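Local coordinates for putative metalloprotease II (Bacteroides fragilis, PDB 4ON1), which probably cleaves peptide bonds as an extracellular zinc-dependent endopeptidase related to fragilysin, at residues A197-L203 / G238-V242; Q223-V227 / H328-A333; V260-E264 / V318-S322; A301-I307 / H338-E343. All blocks are in the same frame, centred on the assembly; numbering follows the deposited sequence.

Contact 1. Residues A197-L203 / G238-V242; sequences ATYPATL and GFITV
G238 O sits 3.2 Å from CB of P200, whose preceding peptide bond is cis. F239 leaves the backbone pointing away, but its ring end comes back, CE2 lying 3.7 Å from T198 CG2, the two side chains side by side and pointing the same way. Its carbonyl does the backbone work: A201 N donates to F239 O over 3.2 Å along a bent path. I240 shares a face of the sheet with A201, L203 and V242, and its CA-H leans on A201 O. At T241 the pairing tightens. T241 N donates to A201 O at 2.9 Å, and T241 O takes L203 N at 2.8 Å, almost straight at 172°. With chi1 near 59°, T241 OG1 lies between its own backbone N and carbonyl carbon, facing T202 OG1 (3.2 Å), and a water bonds to both hydroxyls. V242 ends the run with its CA-H against L203 O while its backbone pairs with G63 and E65 of strand 52-68. The register is that of two neighbouring parallel strands, consistent with the start of the metzincin-type catalytic sheet, reached here from helix 232-235, which G238 closes with a Schellman motif.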
loop_
_atom_site.group_PDB
_atom_site.type_symbol
_atom_site.label_atom_id
_atom_site.label_comp_id
_atom_site.label_asym_id
_atom_site.label_seq_id
_atom_site.Cartn_x
_atom_site.Cartn_y
_atom_site.Cartn_z
ATOM N N ALA A 197 -9.612 -0.052 24.439
ATOM C CA ALA A 197 -8.687 0.456 23.432
ATOM C C ALA A 197 -7.474 -0.464 23.259
ATOM O O ALA A 197 -6.842 -0.481 22.202
ATOM C CB ALA A 197 -8.238 1.866 23.803
ATOM N N THR A 198 -7.162 -1.218 24.310
ATOM C CA THR A 198 -5.979 -2.085 24.375
ATOM C C THR A 198 -6.213 -3.565 24.025
ATOM O O THR A 198 -5.398 -4.424 24.366
ATOM C CB THR A 198 -5.388 -2.043 25.796
ATOM O OG1 THR A 198 -5.766 -0.820 26.444
ATOM C CG2 THR A 198 -3.880 -2.167 25.761
ATOM N N TYR A 199 -7.303 -3.862 23.332
ATOM C CA TYR A 199 -7.991 -5.138 23.533
ATOM C C TYR A 199 -7.334 -6.465 23.056
ATOM O O TYR A 199 -7.341 -7.442 23.807
ATOM C CB TYR A 199 -9.388 -5.008 22.925
ATOM C CG TYR A 199 -10.244 -4.041 23.714
ATOM C CD1 TYR A 199 -11.161 -3.212 23.080
ATOM C CD2 TYR A 199 -10.134 -3.957 25.100
ATOM C CE1 TYR A 199 -11.943 -2.319 23.805
ATOM C CE2 TYR A 199 -10.904 -3.065 25.830
ATOM C CZ TYR A 199 -11.809 -2.251 25.179
ATOM O OH TYR A 199 -12.580 -1.368 25.905
ATOM N N PRO A 200 -6.765 -6.526 21.833
ATOM C CA PRO A 200 -6.561 -5.551 20.761
ATOM C C PRO A 200 -7.789 -5.387 19.883
ATOM O O PRO A 200 -8.357 -6.369 19.410
ATOM C CB PRO A 200 -5.402 -6.154 19.956
ATOM C CG PRO A 200 -5.427 -7.641 20.265
ATOM C CD PRO A 200 -6.425 -7.884 21.371
ATOM N N ALA A 201 -8.197 -4.144 19.665
ATOM C CA ALA A 201 -9.334 -3.896 18.801
ATOM C C ALA A 201 -8.977 -4.205 17.349
ATOM O O ALA A 201 -7.890 -3.870 16.883
ATOM C CB ALA A 201 -9.798 -2.465 18.947
ATOM N N THR A 202 -9.900 -4.838 16.631
ATOM C CA THR A 202 -9.701 -5.102 15.214
ATOM C C THR A 202 -10.128 -3.897 14.386
ATOM O O THR A 202 -11.271 -3.463 14.446
ATOM C CB THR A 202 -10.488 -6.343 14.743
ATOM O OG1 THR A 202 -9.994 -7.510 15.411
ATOM C CG2 THR A 202 -10.331 -6.530 13.241
ATOM N N LEU A 203 -9.196 -3.347 13.620
ATOM C CA LEU A 203 -9.518 -2.289 12.677
ATOM C C LEU A 203 -9.567 -2.874 11.270
ATOM O O LEU A 203 -8.553 -3.357 10.763
ATOM C CB LEU A 203 -8.486 -1.159 12.762
ATOM C CG LEU A 203 -8.709 0.068 11.878
ATOM C CD1 LEU A 203 -10.118 0.626 12.055
ATOM C CD2 LEU A 203 -7.669 1.123 12.189
ATOM N N GLY A 238 0.086 -4.010 20.641
ATOM C CA GLY A 238 -1.138 -4.723 20.942
ATOM C C GLY A 238 -2.367 -3.847 21.080
ATOM O O GLY A 238 -3.381 -4.291 21.604
ATOM N N PHE A 239 -2.295 -2.605 20.612
ATOM C CA PHE A 239 -3.476 -1.742 20.646
ATOM C C PHE A 239 -4.512 -2.158 19.597
ATOM O O PHE A 239 -5.712 -2.158 19.866
ATOM C CB PHE A 239 -3.085 -0.281 20.444
ATOM C CG PHE A 239 -2.403 0.329 21.638
ATOM C CD1 PHE A 239 -1.267 1.106 21.481
ATOM C CD2 PHE A 239 -2.910 0.136 22.915
ATOM C CE1 PHE A 239 -0.633 1.672 22.583
ATOM C CE2 PHE A 239 -2.287 0.701 24.020
ATOM C CZ PHE A 239 -1.145 1.472 23.849
ATOM N N ILE A 240 -4.048 -2.500 18.399
ATOM C CA ILE A 240 -4.955 -2.922 17.340
ATOM C C ILE A 240 -4.406 -4.115 16.570
ATOM O O ILE A 240 -3.214 -4.407 16.629
ATOM C CB ILE A 240 -5.227 -1.791 16.315
ATOM C CG1 ILE A 240 -3.988 -1.557 15.446
ATOM C CG2 ILE A 240 -5.691 -0.509 17.008
ATOM C CD1 ILE A 240 -4.104 -0.358 14.499
ATOM N N THR A 241 -5.299 -4.814 15.879
ATOM C CA THR A 241 -4.923 -5.682 14.777
ATOM C C THR A 241 -5.607 -5.079 13.565
ATOM O O THR A 241 -6.640 -4.423 13.698
ATOM C CB THR A 241 -5.368 -7.148 14.973
ATOM O OG1 THR A 241 -6.792 -7.190 15.128
ATOM C CG2 THR A 241 -4.694 -7.757 16.197
ATOM N N VAL A 242 -5.039 -5.289 12.385
ATOM C CA VAL A 242 -5.572 -4.640 11.204
ATOM C C VAL A 242 -5.988 -5.680 10.180
ATOM O O VAL A 242 -5.302 -6.676 9.963
ATOM C CB VAL A 242 -4.558 -3.668 10.581
ATOM C CG1 VAL A 242 -5.177 -2.973 9.397
ATOM C CG2 VAL A 242 -4.131 -2.625 11.607
HETATM O O HOH W 1 -8.166 -7.856 17.502
#

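Contact 2. Residues Q223-V227 / H328-A333; sequences QIQAV and HPYTLA
The amide of Q223 lies across the start of helix 331-340; one end holds the turn before the helix, the other the helix's own first turn. The side chain folds at its second torsion (chi2 -84°), which swings the amide round to the turn that leads into that helix. NE2 donates to H328 O at 2.9 Å, nearly straight; the acceptor lies in the plane of the Q223 amide, whereas the NE2 nitrogen stands above the plane of the H328 carbonyl. NE2 also makes a weak bond to T324 O. At the other end, OE1 accepts L332 N at 3.1 Å, slightly tilted from the plane of its own carbonyl. One residue on, A333 N donates to a water 2.9 Å away, which also sits close to Q223 O and Q223 OE1. Two amides of the helix's first turn, behind Y330 at the N-cap, are thus satisfied in a buried setting.

Beside this polar patch the packing is apolar. A226 CB approaches the Y330 ring obliquely, 3.6 Å from CD1, while P329 CG sits over the centre of one face of the same ring. V227 reaches over with CG2, held anti to its carbonyl carbon, to meet L332 CG at 3.7 Å and the A333 backbone. A333 CB answers by lying against V227 CA at 3.7 Å. L332 CD2 touches both V227 CG2 and Q223 CB. Helix 331-340 carries H334 and H338, two of the zinc ligands, in an HExxH sequence, and helix 217-230 lies behind it, consistent with the active-site helix and backing helix of a metzincin.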
loop_
_atom_site.group_PDB
_atom_site.type_symbol
_atom_site.label_atom_id
_atom_site.label_comp_id
_atom_site.label_asym_id
_atom_site.label_seq_id
_atom_site.Cartn_x
_atom_site.Cartn_y
_atom_site.Cartn_z
ATOM N N GLN A 223 0.509 -0.777 -1.386
ATOM C CA GLN A 223 -0.008 0.349 -0.604
ATOM C C GLN A 223 -0.350 -0.083 0.822
ATOM O O GLN A 223 -0.108 0.653 1.783
ATOM C CB GLN A 223 -1.250 0.949 -1.260
ATOM C CG GLN A 223 -1.022 1.597 -2.628
ATOM C CD GLN A 223 -0.533 3.027 -2.516
ATOM O OE1 GLN A 223 -0.727 3.678 -1.490
ATOM N NE2 GLN A 223 0.075 3.535 -3.584
ATOM N N ILE A 224 -0.920 -1.280 0.939
ATOM C CA ILE A 224 -1.311 -1.846 2.227
ATOM C C ILE A 224 -0.102 -2.089 3.119
ATOM O O ILE A 224 -0.150 -1.874 4.332
ATOM C CB ILE A 224 -2.063 -3.179 2.044
ATOM C CG1 ILE A 224 -3.493 -2.933 1.564
ATOM C CG2 ILE A 224 -2.079 -3.974 3.326
ATOM C CD1 ILE A 224 -4.185 -4.218 1.108
ATOM N N GLN A 225 0.977 -2.559 2.506
ATOM C CA GLN A 225 2.217 -2.801 3.220
ATOM C C GLN A 225 2.702 -1.516 3.897
ATOM O O GLN A 225 3.111 -1.527 5.058
ATOM C CB GLN A 225 3.268 -3.339 2.252
ATOM C CG GLN A 225 4.626 -3.566 2.854
ATOM C CD GLN A 225 4.884 -5.026 3.112
ATOM O OE1 GLN A 225 5.198 -5.797 2.194
ATOM N NE2 GLN A 225 4.740 -5.426 4.368
ATOM N N ALA A 226 2.634 -0.407 3.167
ATOM C CA ALA A 226 3.004 0.893 3.721
ATOM C C ALA A 226 2.077 1.315 4.866
ATOM O O ALA A 226 2.547 1.835 5.882
ATOM C CB ALA A 226 3.014 1.943 2.631
ATOM N N VAL A 227 0.772 1.078 4.718
ATOM C CA VAL A 227 -0.152 1.358 5.813
ATOM C C VAL A 227 0.274 0.578 7.041
ATOM O O VAL A 227 0.363 1.126 8.142
ATOM C CB VAL A 227 -1.601 0.967 5.489
ATOM C CG1 VAL A 227 -2.505 1.302 6.676
ATOM C CG2 VAL A 227 -2.087 1.674 4.228
ATOM N N HIS A 328 3.072 6.912 -6.442
ATOM C CA HIS A 328 2.595 7.478 -5.180
ATOM C C HIS A 328 2.398 6.391 -4.135
ATOM O O HIS A 328 1.269 6.134 -3.696
ATOM C CB HIS A 328 1.289 8.237 -5.410
ATOM C CG HIS A 328 1.411 9.331 -6.421
ATOM N ND1 HIS A 328 1.916 10.577 -6.112
ATOM C CD2 HIS A 328 1.108 9.366 -7.741
ATOM C CE1 HIS A 328 1.912 11.332 -7.193
ATOM N NE2 HIS A 328 1.426 10.622 -8.196
ATOM N N PRO A 329 3.503 5.754 -3.722
ATOM C CA PRO A 329 3.438 4.494 -2.970
ATOM C C PRO A 329 2.873 4.589 -1.551
ATOM O O PRO A 329 2.528 3.549 -1.000
ATOM C CB PRO A 329 4.904 4.047 -2.927
ATOM C CG PRO A 329 5.688 5.341 -2.976
ATOM C CD PRO A 329 4.890 6.226 -3.912
ATOM N N TYR A 330 2.784 5.777 -0.960
ATOM C CA TYR A 330 2.378 5.860 0.442
ATOM C C TYR A 330 1.076 6.637 0.617
ATOM O O TYR A 330 0.727 7.040 1.731
ATOM C CB TYR A 330 3.491 6.506 1.274
ATOM C CG TYR A 330 4.833 5.840 1.087
ATOM C CD1 TYR A 330 4.932 4.457 0.987
ATOM C CD2 TYR A 330 5.992 6.593 0.972
ATOM C CE1 TYR A 330 6.154 3.838 0.801
ATOM C CE2 TYR A 330 7.222 5.988 0.785
ATOM C CZ TYR A 330 7.294 4.611 0.705
ATOM O OH TYR A 330 8.507 3.999 0.523
ATOM N N THR A 331 0.368 6.854 -0.490
ATOM C CA THR A 331 -0.804 7.725 -0.481
ATOM C C THR A 331 -1.936 7.132 0.338
ATOM O O THR A 331 -2.632 7.849 1.063
ATOM C CB THR A 331 -1.300 8.009 -1.906
ATOM O OG1 THR A 331 -0.282 8.712 -2.613
ATOM C CG2 THR A 331 -2.567 8.861 -1.888
ATOM N N LEU A 332 -2.118 5.820 0.239
ATOM C CA LEU A 332 -3.136 5.165 1.044
ATOM C C LEU A 332 -2.815 5.330 2.534
ATOM O O LEU A 332 -3.681 5.690 3.335
ATOM C CB LEU A 332 -3.251 3.680 0.677
ATOM C CG LEU A 332 -4.298 2.915 1.490
ATOM C CD1 LEU A 332 -5.693 3.526 1.298
ATOM C CD2 LEU A 332 -4.305 1.421 1.145
ATOM N N ALA A 333 -1.559 5.091 2.899
ATOM C CA ALA A 333 -1.153 5.215 4.294
ATOM C C ALA A 333 -1.327 6.645 4.794
ATOM O O ALA A 333 -1.703 6.869 5.948
ATOM C CB ALA A 333 0.296 4.761 4.468
HETATM O O HOH W 2 0.060 3.409 1.258
#

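Contact 3. Residues V260-E264 / V318-S322; sequences VSALE and VAAIS
L263 bears on the strand chiefly with CD1. Its CG is anti to the backbone N (chi1 180°) and the second torsion turns CD1 inward, so that the end of a side chain which leaves the helix obliquely comes down onto the strand. There CD1 meets three neighbours in succession: A319 CB at 3.9 Å, the backbone at A320 N at 3.9 Å, and I321 CG2, again at 3.9 Å. A319 points its methyl toward the helix, whereas A320 points away and puts its backbone N under CD1.

I321 answers with both branches. CG1 stands between the backbone N and the carbonyl carbon (chi1 65°), and the chain extends from there so that CD1 reaches A262 CB at 4.0 Å. The other branch, CG2, is anti to the carbonyl carbon and settles against L263, touching its CA as well as CD1. One isoleucine therefore straddles two consecutive helix residues, and one leucine methyl spans three strand residues.

Around these side chains, W292 packs on both A262 and I321, while Y300 of strand 299-301 touches L263 and I321. The short axes run 8.3 Å apart and are inclined at 123°, helix 259-271 lying on one side of strand 319-323. A320 and S322 point to its other side, where S322 packs on T331 and L332 of the active-site helix. The side chains that meet are all aliphatic and no polar bond links the two segments, so their fit depends on shape and burial rather than on directional bonds.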
loop_
_atom_site.group_PDB
_atom_site.type_symbol
_atom_site.label_atom_id
_atom_site.label_comp_id
_atom_site.label_asym_id
_atom_site.label_seq_id
_atom_site.Cartn_x
_atom_site.Cartn_y
_atom_site.Cartn_z
ATOM N N VAL A 260 -13.816 16.191 -3.919
ATOM C CA VAL A 260 -14.944 16.305 -2.994
ATOM C C VAL A 260 -16.190 15.625 -3.566
ATOM O O VAL A 260 -16.865 14.866 -2.874
ATOM C CB VAL A 260 -15.258 17.772 -2.667
ATOM C CG1 VAL A 260 -16.496 17.885 -1.775
ATOM C CG2 VAL A 260 -14.060 18.436 -1.996
ATOM N N SER A 261 -16.472 15.894 -4.838
ATOM C CA SER A 261 -17.573 15.250 -5.542
ATOM C C SER A 261 -17.355 13.745 -5.650
ATOM O O SER A 261 -18.288 12.956 -5.468
ATOM C CB SER A 261 -17.732 15.849 -6.938
ATOM O OG SER A 261 -17.607 17.254 -6.889
ATOM N N ALA A 262 -16.121 13.349 -5.958
ATOM C CA ALA A 262 -15.788 11.931 -6.104
ATOM C C ALA A 262 -15.987 11.163 -4.797
ATOM O O ALA A 262 -16.492 10.042 -4.791
ATOM C CB ALA A 262 -14.362 11.770 -6.602
ATOM N N LEU A 263 -15.582 11.761 -3.685
ATOM C CA LEU A 263 -15.765 11.109 -2.389
ATOM C C LEU A 263 -17.248 10.949 -2.053
ATOM O O LEU A 263 -17.700 9.866 -1.660
ATOM C CB LEU A 263 -15.080 11.910 -1.280
ATOM C CG LEU A 263 -15.233 11.299 0.115
ATOM C CD1 LEU A 263 -14.652 9.891 0.148
ATOM C CD2 LEU A 263 -14.573 12.177 1.159
ATOM N N GLU A 264 -18.001 12.034 -2.215
ATOM C CA GLU A 264 -19.438 12.026 -1.955
ATOM C C GLU A 264 -20.146 11.004 -2.839
ATOM O O GLU A 264 -21.025 10.273 -2.383
ATOM C CB GLU A 264 -20.032 13.423 -2.185
ATOM C CG GLU A 264 -19.635 14.436 -1.115
ATOM C CD GLU A 264 -20.234 15.815 -1.346
ATOM O OE1 GLU A 264 -21.137 15.938 -2.203
ATOM O OE2 GLU A 264 -19.791 16.779 -0.679
ATOM N N VAL A 318 -17.006 7.432 7.354
ATOM C CA VAL A 318 -15.549 7.355 7.349
ATOM C C VAL A 318 -15.075 6.762 6.034
ATOM O O VAL A 318 -15.195 5.566 5.801
ATOM C CB VAL A 318 -14.996 6.508 8.522
ATOM C CG1 VAL A 318 -13.473 6.420 8.443
ATOM C CG2 VAL A 318 -15.426 7.095 9.854
ATOM N N ALA A 319 -14.557 7.613 5.160
ATOM C CA ALA A 319 -14.185 7.170 3.833
ATOM C C ALA A 319 -13.083 8.024 3.254
ATOM O O ALA A 319 -12.819 9.136 3.720
ATOM C CB ALA A 319 -15.403 7.176 2.896
ATOM N N ALA A 320 -12.444 7.490 2.226
ATOM C CA ALA A 320 -11.433 8.226 1.501
ATOM C C ALA A 320 -11.381 7.719 0.076
ATOM O O ALA A 320 -11.984 6.707 -0.257
ATOM C CB ALA A 320 -10.071 8.084 2.168
ATOM N N ILE A 321 -10.664 8.442 -0.767
ATOM C CA ILE A 321 -10.319 7.949 -2.082
ATOM C C ILE A 321 -8.798 8.012 -2.187
ATOM O O ILE A 321 -8.164 8.881 -1.582
ATOM C CB ILE A 321 -10.996 8.770 -3.182
ATOM C CG1 ILE A 321 -10.468 10.201 -3.181
ATOM C CG2 ILE A 321 -12.510 8.826 -2.949
ATOM C CD1 ILE A 321 -11.221 11.118 -4.138
ATOM N N SER A 322 -8.209 7.088 -2.935
ATOM C CA SER A 322 -6.756 7.033 -3.022
ATOM C C SER A 322 -6.281 6.437 -4.327
ATOM O O SER A 322 -6.847 5.459 -4.810
ATOM C CB SER A 322 -6.184 6.219 -1.858
ATOM O OG SER A 322 -4.766 6.187 -1.939
#

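Contact 4. Residues A301-I307 / H338-E343; sequences ASGIGVI and HLLGAE. With ZN (zinc ion), chain C.
G305 N, V306 N and I307 N of the loop donate to the carbonyls at the end of helix 331-340. G305 N reaches H338 O at 2.8 Å, in the carbonyl plane, and G341 N bonds to the same oxygen from within its own segment. L339 O takes V306 N at 2.8 Å and I307 N at 3.1 Å, the two donors arriving from opposite faces of its plane. G305 and G341 both have positive phi, G341 as part of a Schellman motif, and their bare CA atoms come within 3.4 Å of each other where the two segments pass.

The apolar contacts centre on L339. Its CD2 lies among A301 CB, V306 CG2 and G303 O, while its CB receives I307 CD1 at 3.7 Å. The other branch of I307, CG2, meets L340 CD2. I304 lies obliquely across H338: with CG1 anti to the carbonyl carbon (chi1 -68°), its extended chain brings CD1 to 3.9 Å from ND1, and the same methyl touches E343 CG. The carboxylate of E343 turns elsewhere, to a salt bridge with R372.

Metal binding falls to the H338 ring. NE2 holds the zinc ion at 2.0 Å, and D176, H334 and H344 complete the protein ligands. On the far side of the ring ND1 donates to A342 O at 3.0 Å, A342 O lying somewhat out of the ring plane.

A zinc ligand is thus fixed in rotation at both ring nitrogens and packed against I304, and three backbone bonds, two of them to L339 O, tie the loop to the end of the helix that carries it.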
loop_
_atom_site.group_PDB
_atom_site.type_symbol
_atom_site.label_atom_id
_atom_site.label_comp_id
_atom_site.label_asym_id
_atom_site.label_seq_id
_atom_site.Cartn_x
_atom_site.Cartn_y
_atom_site.Cartn_z
ATOM N N ALA A 301 -9.400 12.458 2.077
ATOM C CA ALA A 301 -10.051 11.835 3.227
ATOM C C ALA A 301 -11.277 12.626 3.661
ATOM O O ALA A 301 -11.290 13.857 3.578
ATOM C CB ALA A 301 -9.062 11.713 4.387
ATOM N N SER A 302 -12.300 11.922 4.141
ATOM C CA SER A 302 -13.558 12.564 4.526
ATOM C C SER A 302 -13.401 13.493 5.721
ATOM O O SER A 302 -14.206 14.400 5.911
ATOM C CB SER A 302 -14.633 11.523 4.829
ATOM O OG SER A 302 -14.269 10.726 5.928
ATOM N N GLY A 303 -12.397 13.235 6.553
ATOM C CA GLY A 303 -12.135 14.075 7.706
ATOM C C GLY A 303 -10.853 13.674 8.416
ATOM O O GLY A 303 -10.255 12.643 8.128
ATOM N N ILE A 304 -10.430 14.500 9.358
ATOM C CA ILE A 304 -9.267 14.180 10.173
ATOM C C ILE A 304 -9.700 13.676 11.541
ATOM O O ILE A 304 -10.452 14.346 12.240
ATOM C CB ILE A 304 -8.349 15.411 10.317
ATOM C CG1 ILE A 304 -7.715 15.732 8.958
ATOM C CG2 ILE A 304 -7.250 15.162 11.344
ATOM C CD1 ILE A 304 -6.652 16.828 9.021
ATOM N N GLY A 305 -9.251 12.482 11.914
ATOM C CA GLY A 305 -9.548 11.966 13.240
ATOM C C GLY A 305 -10.993 11.536 13.379
ATOM O O GLY A 305 -11.701 11.975 14.278
ATOM N N VAL A 306 -11.428 10.663 12.480
ATOM C CA VAL A 306 -12.814 10.225 12.457
ATOM C C VAL A 306 -12.942 8.723 12.707
ATOM O O VAL A 306 -14.056 8.185 12.714
ATOM C CB VAL A 306 -13.480 10.581 11.122
ATOM C CG1 VAL A 306 -13.628 12.091 10.997
ATOM C CG2 VAL A 306 -12.661 10.040 9.974
ATOM N N ILE A 307 -11.814 8.040 12.895
ATOM C CA ILE A 307 -11.854 6.607 13.214
ATOM C C ILE A 307 -11.805 6.385 14.725
ATOM O O ILE A 307 -10.818 6.721 15.378
ATOM C CB ILE A 307 -10.698 5.831 12.564
ATOM C CG1 ILE A 307 -10.873 5.778 11.044
ATOM C CG2 ILE A 307 -10.630 4.409 13.128
ATOM C CD1 ILE A 307 -9.739 5.070 10.317
ATOM N N HIS A 338 -4.625 10.582 8.049
ATOM C CA HIS A 338 -5.596 11.637 8.312
ATOM C C HIS A 338 -6.846 11.083 9.025
ATOM O O HIS A 338 -7.308 11.653 10.018
ATOM C CB HIS A 338 -6.007 12.334 7.011
ATOM C CG HIS A 338 -4.987 13.286 6.473
ATOM N ND1 HIS A 338 -4.328 14.212 7.268
ATOM C CD2 HIS A 338 -4.528 13.492 5.216
ATOM C CE1 HIS A 338 -3.513 14.928 6.525
ATOM N NE2 HIS A 338 -3.609 14.514 5.268
ATOM N N LEU A 339 -7.369 9.955 8.543
ATOM C CA LEU A 339 -8.590 9.382 9.118
ATOM C C LEU A 339 -8.386 9.015 10.593
ATOM O O LEU A 339 -9.321 9.089 11.391
ATOM C CB LEU A 339 -9.033 8.155 8.324
ATOM C CG LEU A 339 -9.474 8.373 6.872
ATOM C CD1 LEU A 339 -9.795 7.040 6.188
ATOM C CD2 LEU A 339 -10.690 9.292 6.830
ATOM N N LEU A 340 -7.156 8.656 10.954
ATOM C CA LEU A 340 -6.823 8.296 12.333
ATOM C C LEU A 340 -6.476 9.510 13.197
ATOM O O LEU A 340 -6.306 9.383 14.415
ATOM C CB LEU A 340 -5.654 7.315 12.353
ATOM C CG LEU A 340 -5.973 5.888 11.905
ATOM C CD1 LEU A 340 -4.687 5.142 11.582
ATOM C CD2 LEU A 340 -6.742 5.158 12.992
ATOM N N GLY A 341 -6.359 10.682 12.580
ATOM C CA GLY A 341 -6.100 11.898 13.334
ATOM C C GLY A 341 -4.803 12.632 13.043
ATOM O O GLY A 341 -4.593 13.741 13.546
ATOM N N ALA A 342 -3.937 12.044 12.221
ATOM C CA ALA A 342 -2.660 12.684 11.917
ATOM C C ALA A 342 -2.849 13.932 11.056
ATOM O O ALA A 342 -3.693 13.971 10.154
ATOM C CB ALA A 342 -1.718 11.700 11.220
ATOM N N GLU A 343 -2.027 14.941 11.315
ATOM C CA GLU A 343 -2.061 16.183 10.559
ATOM C C GLU A 343 -0.772 16.353 9.769
ATOM O O GLU A 343 0.196 15.629 9.999
ATOM C CB GLU A 343 -2.271 17.370 11.504
ATOM C CG GLU A 343 -3.731 17.773 11.617
ATOM C CD GLU A 343 -4.072 18.356 12.964
ATOM O OE1 GLU A 343 -3.140 18.719 13.715
ATOM O OE2 GLU A 343 -5.278 18.439 13.274
HETATM ZN ZN ZN C . -2.513 15.011 3.664
#

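Contacts 2 and 4 engage opposite ends of helix 331-340, with centres 15 Å apart: one lies at its start, the other at H338 and the zinc ion. Helix 259-271 of contact 3 lies on the side of strand 319-323 away from helix 331-340, and A320's side chain is about 10 Å from the metal. Contact 3 joins contact 4 directly through a probable hydrogen bond from S302 N to A319 O (2.9 Å). Contact 1 is remote from the site, but L203 CD1 still packs on I307 CG2 of contact 4 at 4.0 Å. D176 binds the zinc and pairs by its backbone with A301, consistent with an aspartate-held latent form, as in profragilysin.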